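Dihydropteroate synthase (Burkholderia cenocepacia, PDB 2Y5S) probably catalyses the condensation of para-aminobenzoate with 6-hydroxymethyl-7,8-dihydropterin diphosphate to give 7,8-dihydropteroate, the immediate precursor of folate derivatives. Local coordinates at residues B[9-14]-B[118-123]; B[14-19]-B[97-102]; B[168-173]-B[216-221]. All coordinates share one frame; numbering follows the deposited sequence. Where two conformers were deposited one is given.

Contact 1. Residues B[9-14]-B[118-123]. With 78H (7,8-dihydropteroate), chain P.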
ATOM      1  N   ALA B   9     -16.685 -14.640   0.712  1.00 27.13           N
ATOM      2  CA  ALA B   9     -17.798 -15.348   1.314  1.00 27.35           C
ATOM      3  C   ALA B   9     -17.797 -15.133   2.833  1.00 25.37           C
ATOM      4  O   ALA B   9     -16.735 -14.960   3.429  1.00 24.57           O
ATOM      5  CB  ALA B   9     -17.708 -16.836   0.986  1.00 27.15           C
ATOM      6  N   PRO B  10     -18.980 -15.147   3.460  1.00 25.88           N
ATOM      7  CA  PRO B  10     -19.059 -14.905   4.896  1.00 24.91           C
ATOM      8  C   PRO B  10     -18.416 -15.992   5.768  1.00 23.74           C
ATOM      9  O   PRO B  10     -18.254 -17.145   5.341  1.00 22.51           O
ATOM     10  CB  PRO B  10     -20.567 -14.837   5.162  1.00 26.53           C
ATOM     11  CG  PRO B  10     -21.172 -15.657   4.083  1.00 29.17           C
ATOM     12  CD  PRO B  10     -20.308 -15.411   2.875  1.00 28.68           C
ATOM     13  N   LEU B  11     -18.077 -15.593   6.991  1.00 22.80           N
ATOM     14  CA  LEU B  11     -17.472 -16.482   7.956  1.00 22.81           C
ATOM     15  C   LEU B  11     -18.276 -16.525   9.261  1.00 23.57           C
ATOM     16  O   LEU B  11     -18.400 -15.525   9.959  1.00 23.92           O
ATOM     17  CB  LEU B  11     -16.038 -16.028   8.237  1.00 21.16           C
ATOM     18  CG  LEU B  11     -15.208 -16.989   9.101  1.00 21.54           C
ATOM     19  CD1 LEU B  11     -15.047 -18.340   8.398  1.00 19.17           C
ATOM     20  CD2 LEU B  11     -13.817 -16.366   9.466  1.00 20.38           C
ATOM     21  N   GLN B  12     -18.807 -17.689   9.598  1.00 24.97           N
ATOM     22  CA  GLN B  12     -19.395 -17.890  10.921  1.00 26.06           C
ATOM     23  C   GLN B  12     -18.226 -17.941  11.929  1.00 25.09           C
ATOM     24  O   GLN B  12     -17.308 -18.727  11.770  1.00 24.86           O
ATOM     25  CB  GLN B  12     -20.237 -19.151  10.918  1.00 27.76           C
ATOM     26  CG  GLN B  12     -20.792 -19.572  12.256  1.00 30.45           C
ATOM     27  CD  GLN B  12     -21.669 -18.521  12.883  1.00 33.69           C
ATOM     28  OE1 GLN B  12     -22.526 -17.931  12.216  1.00 32.17           O
ATOM     29  NE2 GLN B  12     -21.462 -18.274  14.182  1.00 36.28           N
ATOM     30  N   CYS B  13     -18.250 -17.069  12.933  1.00 24.64           N
ATOM     31  CA  CYS B  13     -17.078 -16.837  13.763  1.00 24.12           C
ATOM     32  C   CYS B  13     -17.465 -16.750  15.222  1.00 24.08           C
ATOM     33  O   CYS B  13     -17.343 -15.709  15.861  1.00 23.48           O
ATOM     34  CB  CYS B  13     -16.342 -15.575  13.300  1.00 23.40           C
ATOM     35  SG  CYS B  13     -14.696 -15.382  13.976  1.00 25.08           S
ATOM     36  N   GLY B  14     -17.944 -17.874  15.740  1.00 24.88           N
ATOM     37  CA  GLY B  14     -18.345 -17.975  17.134  1.00 25.77           C
ATOM     38  C   GLY B  14     -19.530 -17.076  17.423  1.00 26.62           C
ATOM     39  O   GLY B  14     -20.609 -17.299  16.901  1.00 26.91           O
ATOM     40  N   ALA B 118     -13.713 -18.487  23.164  1.00 26.40           N
ATOM     41  CA  ALA B 118     -13.052 -17.955  21.981  1.00 25.26           C
ATOM     42  C   ALA B 118     -13.948 -18.168  20.757  1.00 24.45           C
ATOM     43  O   ALA B 118     -14.767 -19.093  20.719  1.00 24.39           O
ATOM     44  CB  ALA B 118     -11.680 -18.599  21.768  1.00 24.10           C
ATOM     45  N   ASP B 119     -13.759 -17.306  19.766  1.00 23.14           N
ATOM     46  CA  ASP B 119     -14.608 -17.245  18.592  1.00 22.78           C
ATOM     47  C   ASP B 119     -14.022 -17.935  17.356  1.00 21.72           C
ATOM     48  O   ASP B 119     -14.758 -18.337  16.467  1.00 21.48           O
ATOM     49  CB  ASP B 119     -14.858 -15.772  18.259  1.00 22.79           C
ATOM     50  CG  ASP B 119     -15.550 -15.033  19.381  1.00 23.11           C
ATOM     51  OD1 ASP B 119     -16.687 -15.396  19.722  1.00 22.04           O
ATOM     52  OD2 ASP B 119     -14.955 -14.082  19.931  1.00 23.67           O
ATOM     53  N   LEU B 120     -12.698 -18.037  17.278  1.00 20.99           N
ATOM     54  CA  LEU B 120     -12.037 -18.562  16.090  1.00 20.18           C
ATOM     55  C   LEU B 120     -10.755 -19.300  16.487  1.00 19.60           C
ATOM     56  O   LEU B 120      -9.993 -18.820  17.338  1.00 19.25           O
ATOM     57  CB  LEU B 120     -11.727 -17.414  15.120  1.00 19.83           C
ATOM     58  CG  LEU B 120     -11.269 -17.707  13.677  1.00 21.62           C
ATOM     59  CD1 LEU B 120     -11.320 -16.419  12.877  1.00 23.42           C
ATOM     60  CD2 LEU B 120      -9.873 -18.320  13.615  1.00 21.24           C
ATOM     61  N   ILE B 121     -10.539 -20.477  15.895  1.00 19.70           N
ATOM     62  CA  ILE B 121      -9.288 -21.213  16.059  1.00 19.12           C
ATOM     63  C   ILE B 121      -8.468 -21.093  14.783  1.00 19.25           C
ATOM     64  O   ILE B 121      -8.912 -21.447  13.682  1.00 19.05           O
ATOM     65  CB  ILE B 121      -9.502 -22.694  16.439  1.00 19.89           C
ATOM     66  CG1 ILE B 121     -10.369 -22.832  17.704  1.00 19.46           C
ATOM     67  CG2 ILE B 121      -8.151 -23.390  16.633  1.00 18.24           C
ATOM     68  CD1 ILE B 121      -9.745 -22.228  19.003  1.00 21.74           C
ATOM     69  N   ASN B 122      -7.262 -20.558  14.958  1.00 19.43           N
ATOM     70  CA  ASN B 122      -6.366 -20.266  13.888  1.00 18.64           C
ATOM     71  C   ASN B 122      -5.183 -21.232  13.981  1.00 18.00           C
ATOM     72  O   ASN B 122      -4.331 -21.066  14.853  1.00 18.25           O
ATOM     73  CB  ASN B 122      -5.888 -18.816  14.039  1.00 19.28           C
ATOM     74  CG  ASN B 122      -4.839 -18.448  13.017  1.00 21.16           C
ATOM     75  OD1 ASN B 122      -4.818 -19.012  11.945  1.00 21.49           O
ATOM     76  ND2 ASN B 122      -3.955 -17.503  13.354  1.00 26.25           N
ATOM     77  N   ASP B 123      -5.131 -22.218  13.082  1.00 17.31           N
ATOM     78  CA  ASP B 123      -4.226 -23.376  13.229  1.00 17.83           C
ATOM     79  C   ASP B 123      -3.196 -23.518  12.097  1.00 16.77           C
ATOM     80  O   ASP B 123      -3.520 -23.901  10.978  1.00 17.25           O
ATOM     81  CB  ASP B 123      -5.037 -24.661  13.352  1.00 18.02           C
ATOM     82  CG  ASP B 123      -4.172 -25.897  13.634  1.00 20.20           C
ATOM     83  OD1 ASP B 123      -2.959 -25.769  13.901  1.00 19.44           O
ATOM     84  OD2 ASP B 123      -4.722 -27.012  13.567  1.00 21.43           O
TER
HETATM   85  O4  78H P1293       0.514 -16.273   8.424  1.00 34.32           O
HETATM   86  C4  78H P1293      -0.097 -16.723   9.395  1.00 33.75           C
HETATM   87  C5  78H P1293       0.517 -16.878  10.656  1.00 33.81           C
HETATM   88  N3  78H P1293      -1.436 -17.115   9.248  1.00 33.09           N
HETATM   89  C9  78H P1293      -0.259 -17.424  11.705  1.00 32.47           C
HETATM   90  N5  78H P1293       1.794 -16.471  10.870  1.00 30.96           N
HETATM   91  C2  78H P1293      -2.153 -17.682  10.346  1.00 32.73           C
HETATM   92  N8  78H P1293       0.286 -17.596  12.970  1.00 31.24           N
HETATM   93  N1  78H P1293      -1.543 -17.801  11.535  1.00 31.27           N
HETATM   94  C6  78H P1293       2.387 -16.658  12.066  1.00 33.66           C
HETATM   95  N2  78H P1293      -3.421 -18.096  10.196  1.00 27.86           N
HETATM   96  C7  78H P1293       1.722 -17.422  13.215  1.00 31.82           C
HETATM   97  C10 78H P1293       3.775 -16.140  12.316  1.00 34.51           C
HETATM   98  N11 78H P1293       4.773 -17.099  11.830  1.00 36.12           N
HETATM   99  C15 78H P1293       5.757 -16.660  11.056  1.00 35.01           C
HETATM  100  C16 78H P1293       6.058 -17.300   9.858  1.00 33.81           C
HETATM  101  C17 78H P1293       6.463 -15.526  11.458  1.00 34.81           C
HETATM  102  C18 78H P1293       7.084 -16.818   9.065  1.00 33.62           C
HETATM  103  C19 78H P1293       7.493 -15.042  10.661  1.00 34.77           C
HETATM  104  C20 78H P1293       7.804 -15.692   9.469  1.00 34.01           C
HETATM  105  C21 78H P1293       8.917 -15.140   8.572  1.00 32.75           C
HETATM  106  O22 78H P1293       8.947 -15.573   7.418  1.00 32.52           O
HETATM  107  O23 78H P1293       9.639 -14.207   8.988  1.00 34.41           O
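C13 and D119 bury more surface here than any other pair, with L120 next, and the three meet where strand 11-13 passes the start of strand 120-123. The sulfur of C13 stands anti to its backbone N (chi1 -167°) and reaches the flank of L120, where C13 SG lies 3.7 Å from L120 CD1 and about as close to CB of the same leucine. L11 adds a wider apolar touch through CD2, 4.2 Å from L120 CD1. D119 meets the other strand mainly with its stem: D119 CB sits 3.5 Å from C13 O, while its carboxylate is engaged by the side chain of R15 in a salt bridge and by the backbone N of L100. Beside it the chains come very close, G14 CA being 4.1 Å from D119 CA, an approach that the lack of a side chain at G14 makes possible. Their backbones nonetheless bond to other strands and loops, G14 to N140 and D119 to L100 and G142. Two residues beyond L120, N122 presents its amide to N1 and N2 of the pterin of 7,8-dihydropteroate. N122 ND2 donates to 78H N1 over 3.0 Å, and 78H N2 donates to N122 OD1, in a bond modelled so short that its length is doubtful. ND2 also donates to D64 OD2, and partners on both protein and ligand thus set the rotation of the amide. Strand 120-123 of the TIM barrel therefore packs against strand 11-13 at its start and carries the pterin-binding N122 further along.

Contact 2. Residues B[14-19]-B[97-102]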
ATOM      1  N   GLY B  14     -17.944 -17.874  15.740  1.00 24.88           N
ATOM      2  CA  GLY B  14     -18.345 -17.975  17.134  1.00 25.77           C
ATOM      3  C   GLY B  14     -19.530 -17.076  17.423  1.00 26.62           C
ATOM      4  O   GLY B  14     -20.609 -17.299  16.901  1.00 26.91           O
ATOM      5  N   ARG B  15     -19.323 -16.052  18.248  1.00 26.63           N
ATOM      6  CA  ARG B  15     -20.408 -15.126  18.595  1.00 28.44           C
ATOM      7  C   ARG B  15     -20.790 -14.240  17.415  1.00 28.53           C
ATOM      8  O   ARG B  15     -21.820 -13.601  17.452  1.00 29.08           O
ATOM      9  CB  ARG B  15     -20.005 -14.203  19.753  1.00 28.94           C
ATOM     10  CG  ARG B  15     -19.887 -14.854  21.106  1.00 30.15           C
ATOM     11  CD  ARG B  15     -19.287 -13.867  22.100  1.00 30.51           C
ATOM     12  NE  ARG B  15     -17.859 -13.617  21.844  1.00 27.79           N
ATOM     13  CZ  ARG B  15     -17.138 -12.669  22.444  1.00 27.11           C
ATOM     14  NH1 ARG B  15     -17.700 -11.841  23.322  1.00 27.47           N
ATOM     15  NH2 ARG B  15     -15.847 -12.533  22.157  1.00 25.67           N
ATOM     16  N   PHE B  16     -19.945 -14.191  16.384  1.00 27.14           N
ATOM     17  CA  PHE B  16     -20.076 -13.212  15.320  1.00 27.39           C
ATOM     18  C   PHE B  16     -20.333 -13.890  13.984  1.00 27.69           C
ATOM     19  O   PHE B  16     -19.898 -15.016  13.765  1.00 28.11           O
ATOM     20  CB  PHE B  16     -18.792 -12.374  15.247  1.00 25.62           C
ATOM     21  CG  PHE B  16     -18.411 -11.767  16.552  1.00 25.77           C
ATOM     22  CD1 PHE B  16     -18.960 -10.549  16.948  1.00 27.73           C
ATOM     23  CD2 PHE B  16     -17.551 -12.433  17.422  1.00 25.54           C
ATOM     24  CE1 PHE B  16     -18.650  -9.991  18.172  1.00 29.16           C
ATOM     25  CE2 PHE B  16     -17.217 -11.874  18.651  1.00 26.67           C
ATOM     26  CZ  PHE B  16     -17.775 -10.649  19.032  1.00 28.58           C
ATOM     27  N   GLU B  17     -21.102 -13.213  13.143  1.00 28.73           N
ATOM     28  CA  GLU B  17     -21.274 -13.574  11.749  0.50 29.11           C
ATOM     29  C   GLU B  17     -20.507 -12.534  10.928  1.00 28.31           C
ATOM     30  O   GLU B  17     -20.974 -11.416  10.714  1.00 29.28           O
ATOM     31  CB  GLU B  17     -22.762 -13.589  11.378  0.50 31.74           C
ATOM     32  CG  GLU B  17     -23.614 -14.566  12.207  0.50 33.24           C
ATOM     33  CD  GLU B  17     -25.099 -14.507  11.866  0.50 36.58           C
ATOM     34  OE1 GLU B  17     -25.755 -13.504  12.208  0.50 38.65           O
ATOM     35  OE2 GLU B  17     -25.616 -15.474  11.268  0.50 37.85           O
ATOM     36  N   LEU B  18     -19.303 -12.880  10.503  1.00 26.51           N
ATOM     37  CA  LEU B  18     -18.499 -11.920   9.749  1.00 25.81           C
ATOM     38  C   LEU B  18     -18.892 -11.887   8.264  1.00 26.21           C
ATOM     39  O   LEU B  18     -18.992 -12.935   7.614  1.00 26.45           O
ATOM     40  CB  LEU B  18     -17.014 -12.245   9.904  1.00 24.05           C
ATOM     41  CG  LEU B  18     -16.491 -12.239  11.338  1.00 23.55           C
ATOM     42  CD1 LEU B  18     -15.019 -12.640  11.298  1.00 23.28           C
ATOM     43  CD2 LEU B  18     -16.693 -10.882  12.044  1.00 23.22           C
ATOM     44  N   THR B  19     -19.129 -10.681   7.749  1.00 26.13           N
ATOM     45  CA  THR B  19     -19.304 -10.463   6.317  1.00 26.77           C
ATOM     46  C   THR B  19     -18.219  -9.465   5.852  1.00 25.59           C
ATOM     47  O   THR B  19     -17.640  -8.705   6.667  1.00 25.45           O
ATOM     48  CB  THR B  19     -20.741 -10.011   5.940  1.00 29.20           C
ATOM     49  OG1 THR B  19     -21.069  -8.802   6.627  1.00 31.11           O
ATOM     50  CG2 THR B  19     -21.798 -11.094   6.290  1.00 29.32           C
ATOM     51  N   ASN B  97     -16.554  -7.724  23.213  1.00 32.62           N
ATOM     52  CA  ASN B  97     -17.386  -8.020  22.048  0.50 31.99           C
ATOM     53  C   ASN B  97     -16.648  -7.757  20.733  1.00 30.14           C
ATOM     54  O   ASN B  97     -17.145  -7.071  19.860  1.00 30.88           O
ATOM     55  CB  ASN B  97     -18.715  -7.248  22.129  0.50 33.56           C
ATOM     56  CG  ASN B  97     -19.521  -7.613  23.375  0.50 35.23           C
ATOM     57  OD1 ASN B  97     -19.353  -8.690  23.936  0.50 36.41           O
ATOM     58  ND2 ASN B  97     -20.395  -6.711  23.811  0.50 38.38           N
ATOM     59  N   VAL B  98     -15.445  -8.321  20.633  1.00 28.23           N
ATOM     60  CA  VAL B  98     -14.642  -8.295  19.414  0.50 26.95           C
ATOM     61  C   VAL B  98     -14.157  -9.727  19.156  1.00 25.64           C
ATOM     62  O   VAL B  98     -13.787 -10.441  20.077  1.00 25.50           O
ATOM     63  CB  VAL B  98     -13.449  -7.299  19.517  0.50 26.99           C
ATOM     64  CG1 VAL B  98     -12.544  -7.641  20.682  0.50 27.69           C
ATOM     65  CG2 VAL B  98     -12.660  -7.258  18.228  0.50 26.00           C
ATOM     66  N   PRO B  99     -14.217 -10.179  17.890  1.00 24.68           N
ATOM     67  CA  PRO B  99     -13.803 -11.566  17.694  1.00 23.50           C
ATOM     68  C   PRO B  99     -12.419 -11.893  18.280  1.00 23.07           C
ATOM     69  O   PRO B  99     -11.446 -11.152  18.070  1.00 20.98           O
ATOM     70  CB  PRO B  99     -13.818 -11.725  16.175  1.00 23.11           C
ATOM     71  CG  PRO B  99     -14.895 -10.739  15.705  1.00 23.11           C
ATOM     72  CD  PRO B  99     -14.877  -9.608  16.692  1.00 24.15           C
ATOM     73  N   LEU B 100     -12.372 -12.990  19.037  1.00 23.08           N
ATOM     74  CA  LEU B 100     -11.160 -13.492  19.649  1.00 23.17           C
ATOM     75  C   LEU B 100     -10.694 -14.746  18.910  1.00 22.34           C
ATOM     76  O   LEU B 100     -11.336 -15.794  18.976  1.00 21.97           O
ATOM     77  CB  LEU B 100     -11.391 -13.806  21.136  1.00 24.05           C
ATOM     78  CG  LEU B 100     -11.868 -12.640  22.015  1.00 25.49           C
ATOM     79  CD1 LEU B 100     -11.961 -13.039  23.493  1.00 26.39           C
ATOM     80  CD2 LEU B 100     -10.975 -11.409  21.845  1.00 24.85           C
ATOM     81  N   SER B 101      -9.570 -14.618  18.208  1.00 21.27           N
ATOM     82  CA  SER B 101      -8.965 -15.717  17.492  1.00 21.04           C
ATOM     83  C   SER B 101      -7.842 -16.286  18.354  1.00 21.67           C
ATOM     84  O   SER B 101      -7.143 -15.532  19.053  1.00 22.59           O
ATOM     85  CB  SER B 101      -8.416 -15.242  16.150  1.00 20.02           C
ATOM     86  OG  SER B 101      -7.571 -16.210  15.574  1.00 20.83           O
ATOM     87  N   ILE B 102      -7.672 -17.606  18.304  1.00 21.09           N
ATOM     88  CA  ILE B 102      -6.637 -18.270  19.077  1.00 21.83           C
ATOM     89  C   ILE B 102      -5.608 -18.898  18.134  1.00 21.19           C
ATOM     90  O   ILE B 102      -5.951 -19.768  17.348  1.00 20.55           O
ATOM     91  CB  ILE B 102      -7.205 -19.383  19.970  1.00 22.42           C
ATOM     92  CG1 ILE B 102      -8.404 -18.883  20.779  1.00 24.24           C
ATOM     93  CG2 ILE B 102      -6.114 -19.910  20.868  1.00 22.91           C
ATOM     94  CD1 ILE B 102      -8.047 -17.822  21.827  1.00 24.57           C
TER
HETATM   95  O   HOH W   1     -14.348 -10.061  22.792  1.00 13.38           O
HETATM   96  O   HOH W   2     -20.147 -11.580  24.782  1.00 32.31           O
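F16 and P99 form the apolar centre of this contact, the proline ring lying against one face of the phenyl ring. P99 CD stands 3.8 Å from the ring centroid of F16 and only 9° off the ring normal, a CH-pi contact, while P99 CG reaches toward the rim, 3.6 Å from F16 CD2. On the opposite face lies CB of R15, so the ring is held between its sequence neighbour and the proline. The ring reaches on to the backbone ahead of P99, F16 CZ lying 3.5 Å from N97 C. L18, two residues further along strand 16-18, adds a looser apolar touch, L18 CD2 to P99 CG at 4.1 Å.

The polar half belongs to R15, which reaches the other segment mainly through water. One water accepts from R15 NH2 and from the backbone N of V98, each at 3.0 Å. A second, in the guanidinium plane at its edge, accepts from R15 NH1 and donates to N97 OD1, although N97 and V98 were both modelled in two conformers and those ends of the bridges are less certain. A bend at chi3 (-71°) turns NE out of the line of the chain, and F16 CZ lies over the centre of the guanidinium. Among the direct partners of R15 are R94 O, bonded to NH1, and D119, which forms a salt bridge with NH2; D119 also accepts from L100 N.

The touching parts run 79° apart, strand 16-18 crossing the lead-in to strand 100-103. This places the second arm of the N-terminal beta hairpin over the bottom of a TIM barrel, where it closes the end remote from the ligand pocket.

Contact 3. Residues B[168-173]-B[216-221]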
ATOM      1  N   ASP B 168      -0.770 -26.618  -5.399  1.00 27.59           N
ATOM      2  CA  ASP B 168      -0.520 -27.532  -4.269  1.00 27.33           C
ATOM      3  C   ASP B 168      -1.140 -26.985  -2.993  1.00 25.67           C
ATOM      4  O   ASP B 168      -1.698 -27.736  -2.189  1.00 25.31           O
ATOM      5  CB  ASP B 168       0.982 -27.735  -4.040  1.00 27.57           C
ATOM      6  CG  ASP B 168       1.662 -28.482  -5.180  1.00 30.60           C
ATOM      7  OD1 ASP B 168       0.971 -29.208  -5.933  1.00 31.04           O
ATOM      8  OD2 ASP B 168       2.897 -28.339  -5.314  1.00 31.62           O
ATOM      9  N   VAL B 169      -1.014 -25.673  -2.787  1.00 24.17           N
ATOM     10  CA  VAL B 169      -1.577 -25.037  -1.595  1.00 22.89           C
ATOM     11  C   VAL B 169      -3.114 -25.164  -1.650  1.00 23.20           C
ATOM     12  O   VAL B 169      -3.738 -25.558  -0.666  1.00 22.52           O
ATOM     13  CB  VAL B 169      -1.120 -23.544  -1.467  1.00 22.04           C
ATOM     14  CG1 VAL B 169      -2.031 -22.741  -0.529  1.00 20.30           C
ATOM     15  CG2 VAL B 169       0.341 -23.466  -0.994  1.00 21.24           C
ATOM     16  N   ARG B 170      -3.709 -24.874  -2.810  1.00 24.20           N
ATOM     17  CA  ARG B 170      -5.168 -24.970  -2.957  1.00 25.09           C
ATOM     18  C   ARG B 170      -5.690 -26.376  -2.672  1.00 25.91           C
ATOM     19  O   ARG B 170      -6.668 -26.533  -1.940  1.00 26.43           O
ATOM     20  CB  ARG B 170      -5.637 -24.536  -4.346  1.00 25.82           C
ATOM     21  CG  ARG B 170      -7.156 -24.508  -4.454  1.00 28.61           C
ATOM     22  CD  ARG B 170      -7.670 -24.048  -5.821  1.00 30.68           C
ATOM     23  NE  ARG B 170      -7.174 -24.881  -6.899  1.00 31.57           N
ATOM     24  CZ  ARG B 170      -6.194 -24.557  -7.745  1.00 33.68           C
ATOM     25  NH1 ARG B 170      -5.555 -23.385  -7.663  1.00 33.04           N
ATOM     26  NH2 ARG B 170      -5.840 -25.427  -8.680  1.00 33.76           N
ATOM     27  N   ASP B 171      -5.036 -27.380  -3.235  1.00 26.25           N
ATOM     28  CA  ASP B 171      -5.462 -28.779  -3.068  1.00 27.23           C
ATOM     29  C   ASP B 171      -5.360 -29.246  -1.623  1.00 25.81           C
ATOM     30  O   ASP B 171      -6.209 -29.994  -1.153  1.00 26.00           O
ATOM     31  CB  ASP B 171      -4.631 -29.717  -3.956  1.00 28.83           C
ATOM     32  CG  ASP B 171      -4.906 -29.524  -5.430  1.00 31.63           C
ATOM     33  OD1 ASP B 171      -6.021 -29.097  -5.785  1.00 35.10           O
ATOM     34  OD2 ASP B 171      -4.010 -29.817  -6.241  1.00 35.06           O
ATOM     35  N   PHE B 172      -4.320 -28.806  -0.920  1.00 24.30           N
ATOM     36  CA  PHE B 172      -4.151 -29.156   0.488  1.00 23.02           C
ATOM     37  C   PHE B 172      -5.280 -28.549   1.312  1.00 22.06           C
ATOM     38  O   PHE B 172      -5.865 -29.204   2.175  1.00 21.27           O
ATOM     39  CB  PHE B 172      -2.805 -28.645   1.003  1.00 22.74           C
ATOM     40  CG  PHE B 172      -2.677 -28.668   2.508  1.00 21.96           C
ATOM     41  CD1 PHE B 172      -2.205 -29.804   3.154  1.00 22.41           C
ATOM     42  CD2 PHE B 172      -3.028 -27.564   3.272  1.00 19.94           C
ATOM     43  CE1 PHE B 172      -2.090 -29.835   4.525  1.00 20.85           C
ATOM     44  CE2 PHE B 172      -2.905 -27.593   4.660  1.00 18.56           C
ATOM     45  CZ  PHE B 172      -2.437 -28.732   5.280  1.00 20.25           C
ATOM     46  N   LEU B 173      -5.573 -27.277   1.050  1.00 20.88           N
ATOM     47  CA  LEU B 173      -6.616 -26.569   1.763  1.00 20.23           C
ATOM     48  C   LEU B 173      -7.971 -27.206   1.460  1.00 21.64           C
ATOM     49  O   LEU B 173      -8.809 -27.325   2.344  1.00 21.65           O
ATOM     50  CB  LEU B 173      -6.593 -25.077   1.415  1.00 19.55           C
ATOM     51  CG  LEU B 173      -5.347 -24.328   1.924  1.00 18.10           C
ATOM     52  CD1 LEU B 173      -5.315 -22.899   1.329  1.00 18.20           C
ATOM     53  CD2 LEU B 173      -5.303 -24.272   3.430  1.00 17.83           C
ATOM     54  N   THR B 216      -5.531 -19.564  -4.501  1.00 24.77           N
ATOM     55  CA  THR B 216      -5.121 -20.433  -3.397  1.00 23.76           C
ATOM     56  C   THR B 216      -6.329 -21.032  -2.646  1.00 23.65           C
ATOM     57  O   THR B 216      -6.193 -22.033  -1.955  1.00 23.16           O
ATOM     58  CB  THR B 216      -4.220 -19.692  -2.379  1.00 22.63           C
ATOM     59  OG1 THR B 216      -4.959 -18.635  -1.784  1.00 21.85           O
ATOM     60  CG2 THR B 216      -2.968 -19.109  -3.048  1.00 22.32           C
ATOM     61  N   ALA B 217      -7.513 -20.437  -2.813  1.00 23.82           N
ATOM     62  CA  ALA B 217      -8.694 -20.821  -2.044  1.00 23.20           C
ATOM     63  C   ALA B 217      -9.554 -21.814  -2.814  1.00 24.55           C
ATOM     64  O   ALA B 217      -9.995 -21.524  -3.924  1.00 25.26           O
ATOM     65  CB  ALA B 217      -9.521 -19.594  -1.697  1.00 23.21           C
ATOM     66  N   PRO B 218      -9.821 -22.980  -2.218  1.00 24.14           N
ATOM     67  CA  PRO B 218     -10.782 -23.877  -2.825  1.00 26.01           C
ATOM     68  C   PRO B 218     -12.213 -23.353  -2.671  1.00 26.37           C
ATOM     69  O   PRO B 218     -12.451 -22.347  -1.970  1.00 25.20           O
ATOM     70  CB  PRO B 218     -10.587 -25.179  -2.042  1.00 25.96           C
ATOM     71  CG  PRO B 218     -10.058 -24.772  -0.765  1.00 24.76           C
ATOM     72  CD  PRO B 218      -9.342 -23.486  -0.928  1.00 23.32           C
ATOM     73  N   ALA B 219     -13.142 -24.053  -3.311  1.00 27.67           N
ATOM     74  CA  ALA B 219     -14.567 -23.691  -3.324  1.00 28.57           C
ATOM     75  C   ALA B 219     -15.359 -24.384  -2.215  1.00 28.65           C
ATOM     76  O   ALA B 219     -15.153 -25.563  -1.936  1.00 28.62           O
ATOM     77  CB  ALA B 219     -15.177 -24.034  -4.695  1.00 29.90           C
ATOM     78  N   ARG B 220     -16.273 -23.640  -1.594  1.00 29.01           N
ATOM     79  CA  ARG B 220     -17.284 -24.213  -0.708  1.00 29.96           C
ATOM     80  C   ARG B 220     -18.308 -24.930  -1.584  1.00 32.41           C
ATOM     81  O   ARG B 220     -18.240 -24.811  -2.804  1.00 33.79           O
ATOM     82  CB  ARG B 220     -17.966 -23.122   0.111  1.00 29.41           C
ATOM     83  CG  ARG B 220     -17.046 -22.434   1.094  1.00 27.16           C
ATOM     84  CD  ARG B 220     -17.771 -21.324   1.807  1.00 26.92           C
ATOM     85  NE  ARG B 220     -17.122 -20.972   3.067  1.00 24.89           N
ATOM     86  CZ  ARG B 220     -17.446 -19.910   3.803  1.00 25.60           C
ATOM     87  NH1 ARG B 220     -18.431 -19.086   3.416  1.00 25.24           N
ATOM     88  NH2 ARG B 220     -16.795 -19.681   4.947  1.00 23.30           N
ATOM     89  N   PRO B 221     -19.233 -25.697  -0.980  1.00 33.96           N
ATOM     90  CA  PRO B 221     -20.281 -26.384  -1.777  1.00 36.53           C
ATOM     91  C   PRO B 221     -21.194 -25.458  -2.582  1.00 38.08           C
ATOM     92  O   PRO B 221     -21.633 -25.823  -3.678  1.00 39.56           O
ATOM     93  CB  PRO B 221     -21.082 -27.139  -0.719  1.00 36.86           C
ATOM     94  CG  PRO B 221     -20.071 -27.441   0.348  1.00 35.17           C
ATOM     95  CD  PRO B 221     -19.160 -26.236   0.394  1.00 33.53           C
TER
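R170 and T216 meet where an outer helix of the TIM barrel, 165-182, packs on the loop that joins helix 204-211 to strand 229-230. The tight part gathers round the carbonyl of T216. L173 CD1 comes within 3.5 Å of T216 O, and the stem of R170 lies against the same oxygen through CB and CG. V169 and T216 run alongside each other in the same direction, with V169 CG1 4.2 Å from T216 CB, and L209 of helix 204-211 touches both. Further along, the ring of P218 leans on the next turn of the helix, L173 CB being 3.9 Å from P218 CD.

The outward side is looser. R170 is partly exposed; its CG stands anti to the backbone N (chi1 -174°) and passes beside P218 N, and R170 CD stays 3.9 Å from A217 O. Its guanidinium reaches back to the loop, where NH1 donates to D215 O. Past P218 the loop leaves the helix segment, with A219 and P221 exposed. At the tight end T216 O is buried without a conventional hydrogen-bond partner, and its close neighbour is R170 CA, 3.3 Å away in a CA-H...O contact.

Contacts 1 and 2 lie at the bottom of the barrel and share G14, in the turn of the hairpin formed by strands 11-13 and 16-18. The arms meet the beginnings of two neighbouring parallel strands, 120-123 and 100-103, or the residues leading into them, and D119 and R15 tie the two contacts together. Contact 1 is buried, with leucine and cysteine packing below a ligand-binding amide; contact 2 is partly buried and mixes a proline-phenylalanine CH-pi contact with water bridges nearer the surface. Contact 3, about 17 Å from contact 1 between centres, is buried, with apolar side chains and the stem of R170 round a backbone carbonyl. A P10 O to R220 NH1 hydrogen bond connects contacts 1 and 3.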